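Local coordinates for protein ochratoxinase (Aspergillus niger, PDB 4C5Z) that hydrolyses the amide bond of the mycotoxin ochratoxin A, releasing L-phenylalanine, as a zinc-dependent carboxypeptidase of the amidohydrolase superfamily, at residues A[287-292]-A[344-349]. Numbering follows the deposited sequence.
Sequences TRSVIE and ALELQF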
loop_
_atom_site.group_PDB
_atom_site.type_symbol
_atom_site.label_atom_id
_atom_site.label_comp_id
_atom_site.label_asym_id
_atom_site.label_seq_id
_atom_site.Cartn_x
_atom_site.Cartn_y
_atom_site.Cartn_z
ATOM N N THR A 287 34.761 -22.488 -10.804
ATOM C CA THR A 287 33.595 -23.152 -10.208
ATOM C C THR A 287 33.216 -24.471 -10.956
ATOM O O THR A 287 32.042 -24.778 -11.252
ATOM C CB THR A 287 32.419 -22.155 -10.097
ATOM O OG1 THR A 287 32.931 -20.890 -9.645
ATOM C CG2 THR A 287 31.370 -22.636 -9.086
ATOM N N ARG A 288 34.249 -25.255 -11.230
ATOM C CA ARG A 288 34.120 -26.458 -12.029
ATOM C C ARG A 288 33.201 -27.484 -11.366
ATOM O O ARG A 288 32.535 -28.248 -12.058
ATOM C CB ARG A 288 35.511 -27.039 -12.338
ATOM C CG ARG A 288 35.497 -28.234 -13.273
ATOM C CD ARG A 288 34.976 -27.909 -14.660
ATOM N NE ARG A 288 34.870 -29.125 -15.448
ATOM C CZ ARG A 288 34.451 -29.177 -16.698
ATOM N NH1 ARG A 288 34.119 -28.073 -17.349
ATOM N NH2 ARG A 288 34.376 -30.349 -17.304
ATOM N N SER A 289 33.136 -27.479 -10.045
ATOM C CA SER A 289 32.306 -28.464 -9.335
ATOM C C SER A 289 30.852 -28.421 -9.804
ATOM O O SER A 289 30.208 -29.451 -9.958
ATOM C CB SER A 289 32.416 -28.284 -7.826
ATOM O OG SER A 289 33.750 -28.489 -7.350
ATOM N N VAL A 290 30.357 -27.230 -10.085
ATOM C CA VAL A 290 28.993 -27.084 -10.575
ATOM C C VAL A 290 28.815 -27.817 -11.898
ATOM O O VAL A 290 27.797 -28.483 -12.100
ATOM C CB VAL A 290 28.592 -25.603 -10.786
ATOM C CG1 VAL A 290 27.198 -25.491 -11.391
ATOM C CG2 VAL A 290 28.616 -24.832 -9.479
ATOM N N ILE A 291 29.764 -27.672 -12.819
ATOM C CA ILE A 291 29.632 -28.370 -14.090
ATOM C C ILE A 291 29.666 -29.871 -13.808
ATOM O O ILE A 291 28.850 -30.625 -14.340
ATOM C CB ILE A 291 30.715 -27.973 -15.131
ATOM C CG1 ILE A 291 30.409 -26.630 -15.810
ATOM C CG2 ILE A 291 30.754 -28.981 -16.264
ATOM C CD1 ILE A 291 30.298 -25.436 -14.880
ATOM N N GLU A 292 30.584 -30.304 -12.945
ATOM C CA GLU A 292 30.776 -31.736 -12.725
ATOM C C GLU A 292 29.541 -32.413 -12.175
ATOM O O GLU A 292 29.324 -33.594 -12.466
ATOM C CB GLU A 292 31.988 -32.041 -11.845
ATOM C CG GLU A 292 33.338 -31.621 -12.451
ATOM C CD GLU A 292 33.767 -32.404 -13.686
ATOM O OE1 GLU A 292 33.359 -33.562 -13.855
ATOM O OE2 GLU A 292 34.510 -31.843 -14.501
ATOM N N ALA A 344 36.646 -29.059 -1.012
ATOM C CA ALA A 344 37.921 -29.672 -1.346
ATOM C C ALA A 344 37.937 -30.296 -2.748
ATOM O O ALA A 344 38.985 -30.294 -3.454
ATOM C CB ALA A 344 38.282 -30.697 -0.288
ATOM N N LEU A 345 36.787 -30.785 -3.177
ATOM C CA LEU A 345 36.660 -31.276 -4.536
ATOM C C LEU A 345 37.261 -30.338 -5.621
ATOM O O LEU A 345 37.721 -30.811 -6.664
ATOM C CB LEU A 345 35.197 -31.543 -4.859
ATOM C CG LEU A 345 34.841 -32.886 -5.449
ATOM C CD1 LEU A 345 35.524 -34.039 -4.725
ATOM C CD2 LEU A 345 33.326 -33.054 -5.483
ATOM N N GLU A 346 37.218 -29.025 -5.400
ATOM C CA GLU A 346 37.659 -28.082 -6.434
ATOM C C GLU A 346 39.172 -28.133 -6.632
ATOM O O GLU A 346 39.652 -27.874 -7.737
ATOM C CB GLU A 346 37.201 -26.651 -6.119
ATOM C CG GLU A 346 37.287 -25.647 -7.274
ATOM C CD GLU A 346 36.295 -25.893 -8.418
ATOM O OE1 GLU A 346 35.339 -26.665 -8.246
ATOM O OE2 GLU A 346 36.481 -25.296 -9.508
ATOM N N LEU A 347 39.911 -28.479 -5.577
ATOM C CA LEU A 347 41.355 -28.739 -5.706
ATOM C C LEU A 347 41.589 -29.912 -6.621
ATOM O O LEU A 347 42.410 -29.845 -7.502
ATOM C CB LEU A 347 42.020 -28.961 -4.337
ATOM C CG LEU A 347 42.002 -27.687 -3.456
ATOM C CD1 LEU A 347 41.594 -28.021 -2.038
ATOM C CD2 LEU A 347 43.317 -26.919 -3.462
ATOM N N GLN A 348 40.805 -30.956 -6.461
ATOM C CA GLN A 348 40.911 -32.119 -7.333
ATOM C C GLN A 348 40.687 -31.760 -8.801
ATOM O O GLN A 348 41.460 -32.175 -9.675
ATOM C CB GLN A 348 39.920 -33.224 -6.909
ATOM C CG GLN A 348 40.144 -34.559 -7.595
ATOM C CD GLN A 348 39.070 -35.586 -7.284
ATOM O OE1 GLN A 348 38.628 -35.762 -6.147
ATOM N NE2 GLN A 348 38.657 -36.280 -8.307
ATOM N N PHE A 349 39.621 -31.016 -9.062
ATOM C CA PHE A 349 39.296 -30.608 -10.421
ATOM C C PHE A 349 40.320 -29.592 -10.985
ATOM O O PHE A 349 40.636 -29.610 -12.167
ATOM C CB PHE A 349 37.886 -30.026 -10.487
ATOM C CG PHE A 349 36.810 -31.000 -10.115
ATOM C CD1 PHE A 349 36.847 -32.322 -10.567
ATOM C CD2 PHE A 349 35.741 -30.603 -9.305
ATOM C CE1 PHE A 349 35.840 -33.220 -10.223
ATOM C CE2 PHE A 349 34.745 -31.502 -8.954
ATOM C CZ PHE A 349 34.791 -32.808 -9.414
HETATM O O HOH W 1 36.890 -22.895 -8.878
#
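At the N-terminal end of helix 288-297 in the twisted TIM barrel, the carboxylate of Glu-346 from helix 345-352 grips the first backbone N-H groups. OE2 of Glu-346 takes the N-H of Arg-288 (N to OE2 2.8 Å) and OE1 that of Ser-289 (N to OE1 3.0 Å), each through its syn lone pair. The hydroxyl of Ser-289 also donates to OE1 of Glu-346 (OG to OE1 2.6 Å), nearly in line with the C-O bond; a water links OE2 to the N of Thr-287. The positive end of the helix dipole probably helps to keep this buried carboxylate ionised. Glu-346 sets CG beside its carbonyl carbon (chi1 -165°) and bends at chi2, bringing the carboxylate to these donors. Beside it, the Phe-349 ring turns its edge to OG of Ser-289 and receives CG of Glu-292 over one face, a CH-pi contact 3.6 Å from CG to the ring centroid. One helical turn back, NE of Arg-288 salt-bridges OE2 of Glu-292 (2.9 Å), steadying that side chain. The two short helix segments cross at 87°, their axes 9.8 Å apart; Arg-288 and Ile-291 pack on helix 304-327, while Thr-287, just after strand 283-285, hydrogen-bonds the zinc ligand His-69.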